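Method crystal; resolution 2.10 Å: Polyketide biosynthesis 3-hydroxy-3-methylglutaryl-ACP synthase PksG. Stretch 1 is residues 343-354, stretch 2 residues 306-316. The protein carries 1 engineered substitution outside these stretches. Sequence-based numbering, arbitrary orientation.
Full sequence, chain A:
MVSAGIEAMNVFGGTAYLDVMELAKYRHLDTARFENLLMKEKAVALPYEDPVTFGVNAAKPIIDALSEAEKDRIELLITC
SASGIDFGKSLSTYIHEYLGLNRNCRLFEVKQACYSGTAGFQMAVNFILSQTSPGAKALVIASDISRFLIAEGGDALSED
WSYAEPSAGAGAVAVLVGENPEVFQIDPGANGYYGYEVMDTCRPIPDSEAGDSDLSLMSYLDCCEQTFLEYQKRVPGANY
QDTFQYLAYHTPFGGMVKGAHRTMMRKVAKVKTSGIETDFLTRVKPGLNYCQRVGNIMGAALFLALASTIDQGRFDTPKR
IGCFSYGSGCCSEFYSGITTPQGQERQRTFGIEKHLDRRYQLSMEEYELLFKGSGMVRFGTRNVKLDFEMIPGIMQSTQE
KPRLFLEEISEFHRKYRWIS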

# COMPACT_ATOMS: atom_id res chain seq x y z
N GLY A 343 21.87 8.31 -18.81
CA GLY A 343 20.95 8.51 -17.67
C GLY A 343 21.50 9.53 -16.70
O GLY A 343 20.78 10.43 -16.22
N GLN A 344 22.81 9.42 -16.45
CA GLN A 344 23.47 10.41 -15.62
C GLN A 344 23.26 11.79 -16.22
O GLN A 344 22.93 12.72 -15.48
CB GLN A 344 24.97 10.12 -15.38
CG GLN A 344 25.66 11.22 -14.58
CD GLN A 344 27.12 10.95 -14.30
OE1 GLN A 344 27.90 10.80 -15.24
NE2 GLN A 344 27.52 10.92 -13.02
N GLU A 345 23.40 11.97 -17.54
CA GLU A 345 23.13 13.31 -18.15
C GLU A 345 21.69 13.80 -17.90
O GLU A 345 21.44 14.96 -17.58
CB GLU A 345 23.38 13.35 -19.66
CG GLU A 345 24.63 12.63 -20.15
CD GLU A 345 24.98 12.97 -21.59
OE1 GLU A 345 25.18 14.18 -21.87
OE2 GLU A 345 25.04 12.04 -22.44
N ARG A 346 20.73 12.88 -17.99
CA ARG A 346 19.35 13.30 -17.81
C ARG A 346 19.14 13.72 -16.35
O ARG A 346 18.52 14.71 -16.08
CB ARG A 346 18.38 12.19 -18.24
CG ARG A 346 16.93 12.49 -17.89
CD ARG A 346 15.98 11.81 -18.83
NE ARG A 346 14.57 12.12 -18.61
CZ ARG A 346 13.55 11.43 -19.13
NH1 ARG A 346 13.81 10.37 -19.90
NH2 ARG A 346 12.28 11.80 -18.89
N GLN A 347 19.70 12.98 -15.41
CA GLN A 347 19.51 13.40 -14.00
C GLN A 347 20.09 14.75 -13.71
O GLN A 347 19.55 15.48 -12.87
CB GLN A 347 20.14 12.38 -13.06
CG GLN A 347 19.33 11.10 -12.98
CD GLN A 347 17.93 11.33 -12.48
OE1 GLN A 347 16.96 11.13 -13.19
NE2 GLN A 347 17.83 11.79 -11.25
N ARG A 348 21.21 15.08 -14.39
CA ARG A 348 21.84 16.42 -14.21
C ARG A 348 20.87 17.55 -14.48
O ARG A 348 20.88 18.54 -13.79
CB ARG A 348 23.11 16.62 -15.07
CG ARG A 348 23.93 17.83 -14.57
CD ARG A 348 24.65 18.63 -15.66
NE ARG A 348 23.78 18.88 -16.82
CZ ARG A 348 22.89 19.87 -16.93
NH1 ARG A 348 22.70 20.77 -15.96
NH2 ARG A 348 22.17 19.96 -18.04
N THR A 349 19.95 17.35 -15.41
CA THR A 349 18.96 18.37 -15.77
C THR A 349 18.07 18.82 -14.61
O THR A 349 17.67 19.99 -14.53
CB THR A 349 18.03 17.84 -16.89
OG1 THR A 349 18.83 17.21 -17.89
CG2 THR A 349 17.32 18.97 -17.54
N PHE A 350 17.75 17.91 -13.71
CA PHE A 350 16.93 18.29 -12.56
C PHE A 350 17.69 19.14 -11.56
O PHE A 350 17.08 19.78 -10.72
CB PHE A 350 16.35 17.03 -11.86
CG PHE A 350 15.51 16.17 -12.77
CD1 PHE A 350 14.34 16.68 -13.34
CD2 PHE A 350 15.90 14.88 -13.10
CE1 PHE A 350 13.57 15.92 -14.20
CE2 PHE A 350 15.13 14.11 -13.96
CZ PHE A 350 13.96 14.64 -14.51
N GLY A 351 19.02 19.16 -11.58
CA GLY A 351 19.69 20.07 -10.66
C GLY A 351 19.36 19.81 -9.21
O GLY A 351 19.17 20.73 -8.40
N ILE A 352 19.38 18.55 -8.81
CA ILE A 352 19.04 18.23 -7.39
C ILE A 352 19.91 19.00 -6.39
O ILE A 352 19.38 19.62 -5.46
CB ILE A 352 19.08 16.70 -7.10
CG1 ILE A 352 17.87 16.02 -7.74
CG2 ILE A 352 19.06 16.43 -5.62
CD1 ILE A 352 18.16 14.58 -8.15
N GLU A 353 21.22 18.97 -6.58
CA GLU A 353 22.18 19.70 -5.71
C GLU A 353 21.81 21.16 -5.61
O GLU A 353 21.67 21.75 -4.52
CB GLU A 353 23.61 19.58 -6.25
CG GLU A 353 24.48 18.64 -5.45
CD GLU A 353 25.95 18.98 -5.45
OE1 GLU A 353 26.54 19.04 -6.53
OE2 GLU A 353 26.53 19.14 -4.37
N LYS A 354 21.62 21.75 -6.79
CA LYS A 354 21.24 23.18 -6.86
C LYS A 354 19.95 23.42 -6.06
O LYS A 354 19.82 24.35 -5.23
CB LYS A 354 21.09 23.52 -8.34
CG LYS A 354 21.00 24.97 -8.76
CD LYS A 354 20.79 25.04 -10.28
CE LYS A 354 19.78 26.10 -10.68
NZ LYS A 354 18.40 25.93 -10.11
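Stretch 2 306-316: LASTIDQGRFD

The side-chain amide of Gln344 donates to two backbone carbonyls of the second stretch, one in the last turn of its helix (Ile310 O) and one just past the helix end (Gly313 O). Gln344 NE2 lies 3.1 Å from Ile310 O and 3.0 Å from Gly313 O, with N-H...acceptor angles of 151° and 139°, so both pairs qualify as hydrogen bonds. Chi1 and chi2 are both t (177° and 179°), so the side chain is extended from a CA-to-CB bond that points toward the second stretch. Gln344 NE2 also sits at the edge of the Phe315 ring, near its plane, 3.6 Å from Phe315 CD2.

Residues 306-312 are helical; Gly313 is the first to leave helical phi/psi (-92/-179), and 313-316 run on without regular structure. The N-to-C directions of helices 306-312 and 343-349 make an angle of 105° (signed crossing angle -105°), closer to perpendicular than to parallel or antiparallel, with axes 9.2 Å apart at closest approach. The nearest CA atoms across the stretches are those of Gln344 and Ile310, 6.0 Å apart.

One turn along from Gln344, Gln347 continues the contact: Gln347 CG is 4.0 Å from Ile310 CG2, and Gln347 CB is 3.4 Å from Asp311 OD1. The polar groups here are linked by water. Water 1 donates to Ala307 O (3.0 Å) and Asp311 OD1 (2.5 Å) and accepts from Gln347 NE2 (3.0 Å). Water 2 donates to Asp311 OD2 (2.7 Å) and Gln347 O (2.8 Å) and accepts from Ile352 N (2.7 Å), thereby joining the carboxylate to the start of the next helix.

Before that helix, Gly351 occupies the N-cap position with phi/psi 60/45, a positive phi that favours glycine. Beyond it, Ile352 CD1 packs 4.5 Å from Ala307 CB and 3.7 Å from Asp311 OD2.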

# COMPACT_ATOMS: atom_id res chain seq x y z
N LEU A 306 20.32 6.55 -3.90
CA LEU A 306 20.52 6.12 -5.29
C LEU A 306 20.74 7.32 -6.24
O LEU A 306 21.67 7.37 -7.04
CB LEU A 306 19.31 5.36 -5.76
CG LEU A 306 19.41 4.72 -7.16
CD1 LEU A 306 20.49 3.73 -7.04
CD2 LEU A 306 18.09 4.07 -7.52
N ALA A 307 19.85 8.28 -6.17
CA ALA A 307 19.99 9.57 -6.85
C ALA A 307 21.35 10.23 -6.57
O ALA A 307 22.02 10.75 -7.48
CB ALA A 307 18.88 10.51 -6.40
N SER A 308 21.76 10.17 -5.30
CA SER A 308 23.03 10.75 -4.88
C SER A 308 24.15 10.06 -5.60
O SER A 308 25.02 10.76 -6.09
CB SER A 308 23.24 10.70 -3.36
OG SER A 308 24.40 11.49 -2.96
N THR A 309 24.08 8.72 -5.72
CA THR A 309 25.11 7.92 -6.38
C THR A 309 25.22 8.25 -7.88
O THR A 309 26.34 8.32 -8.48
CB THR A 309 24.81 6.40 -6.26
OG1 THR A 309 24.87 5.97 -4.89
CG2 THR A 309 25.76 5.57 -7.10
N ILE A 310 24.05 8.42 -8.49
CA ILE A 310 23.98 8.76 -9.89
C ILE A 310 24.47 10.17 -10.16
O ILE A 310 25.18 10.35 -11.09
CB ILE A 310 22.58 8.53 -10.50
CG1 ILE A 310 22.26 7.02 -10.48
CG2 ILE A 310 22.55 9.03 -11.95
CD1 ILE A 310 20.81 6.69 -10.57
N ASP A 311 24.11 11.17 -9.35
CA ASP A 311 24.64 12.52 -9.56
C ASP A 311 26.14 12.63 -9.22
O ASP A 311 26.87 13.28 -9.95
CB ASP A 311 23.84 13.59 -8.78
CG ASP A 311 22.51 13.97 -9.48
OD1 ASP A 311 22.17 13.35 -10.52
OD2 ASP A 311 21.80 14.88 -8.99
N GLN A 312 26.60 11.98 -8.16
CA GLN A 312 27.95 12.23 -7.66
C GLN A 312 28.98 11.24 -8.14
O GLN A 312 30.16 11.51 -8.05
CB GLN A 312 27.94 12.32 -6.14
CG GLN A 312 26.91 13.31 -5.61
CD GLN A 312 27.20 14.74 -6.00
OE1 GLN A 312 26.28 15.52 -6.32
NE2 GLN A 312 28.47 15.11 -5.98
N GLY A 313 28.55 10.13 -8.72
CA GLY A 313 29.48 9.06 -9.06
C GLY A 313 30.00 9.20 -10.46
O GLY A 313 29.67 10.13 -11.13
N ARG A 314 30.84 8.27 -10.89
CA ARG A 314 31.49 8.32 -12.21
C ARG A 314 30.83 7.34 -13.18
O ARG A 314 30.85 6.14 -12.95
CB ARG A 314 32.99 7.97 -12.07
CG ARG A 314 33.76 8.06 -13.40
CD ARG A 314 35.23 7.73 -13.28
NE ARG A 314 35.90 8.46 -12.21
CZ ARG A 314 37.18 8.28 -11.88
NH1 ARG A 314 37.95 7.42 -12.55
NH2 ARG A 314 37.72 8.98 -10.89
N PHE A 315 30.24 7.87 -14.26
CA PHE A 315 29.54 7.03 -15.25
C PHE A 315 30.01 7.26 -16.67
O PHE A 315 29.21 7.62 -17.54
CB PHE A 315 28.03 7.21 -15.11
CG PHE A 315 27.49 6.64 -13.84
CD1 PHE A 315 27.08 5.31 -13.78
CD2 PHE A 315 27.48 7.38 -12.69
CE1 PHE A 315 26.64 4.75 -12.58
CE2 PHE A 315 27.02 6.84 -11.50
CZ PHE A 315 26.58 5.53 -11.45
N ASP A 316 31.30 7.04 -16.89
CA ASP A 316 31.88 7.11 -18.24
C ASP A 316 31.34 5.98 -19.08
O ASP A 316 31.08 6.16 -20.26
CB ASP A 316 33.42 7.06 -18.25
CG ASP A 316 34.06 8.39 -17.89
OD1 ASP A 316 33.43 9.21 -17.18
OD2 ASP A 316 35.21 8.63 -18.31
O HOH W 1 20.47 11.64 -9.87
O HOH W 2 20.31 16.57 -10.46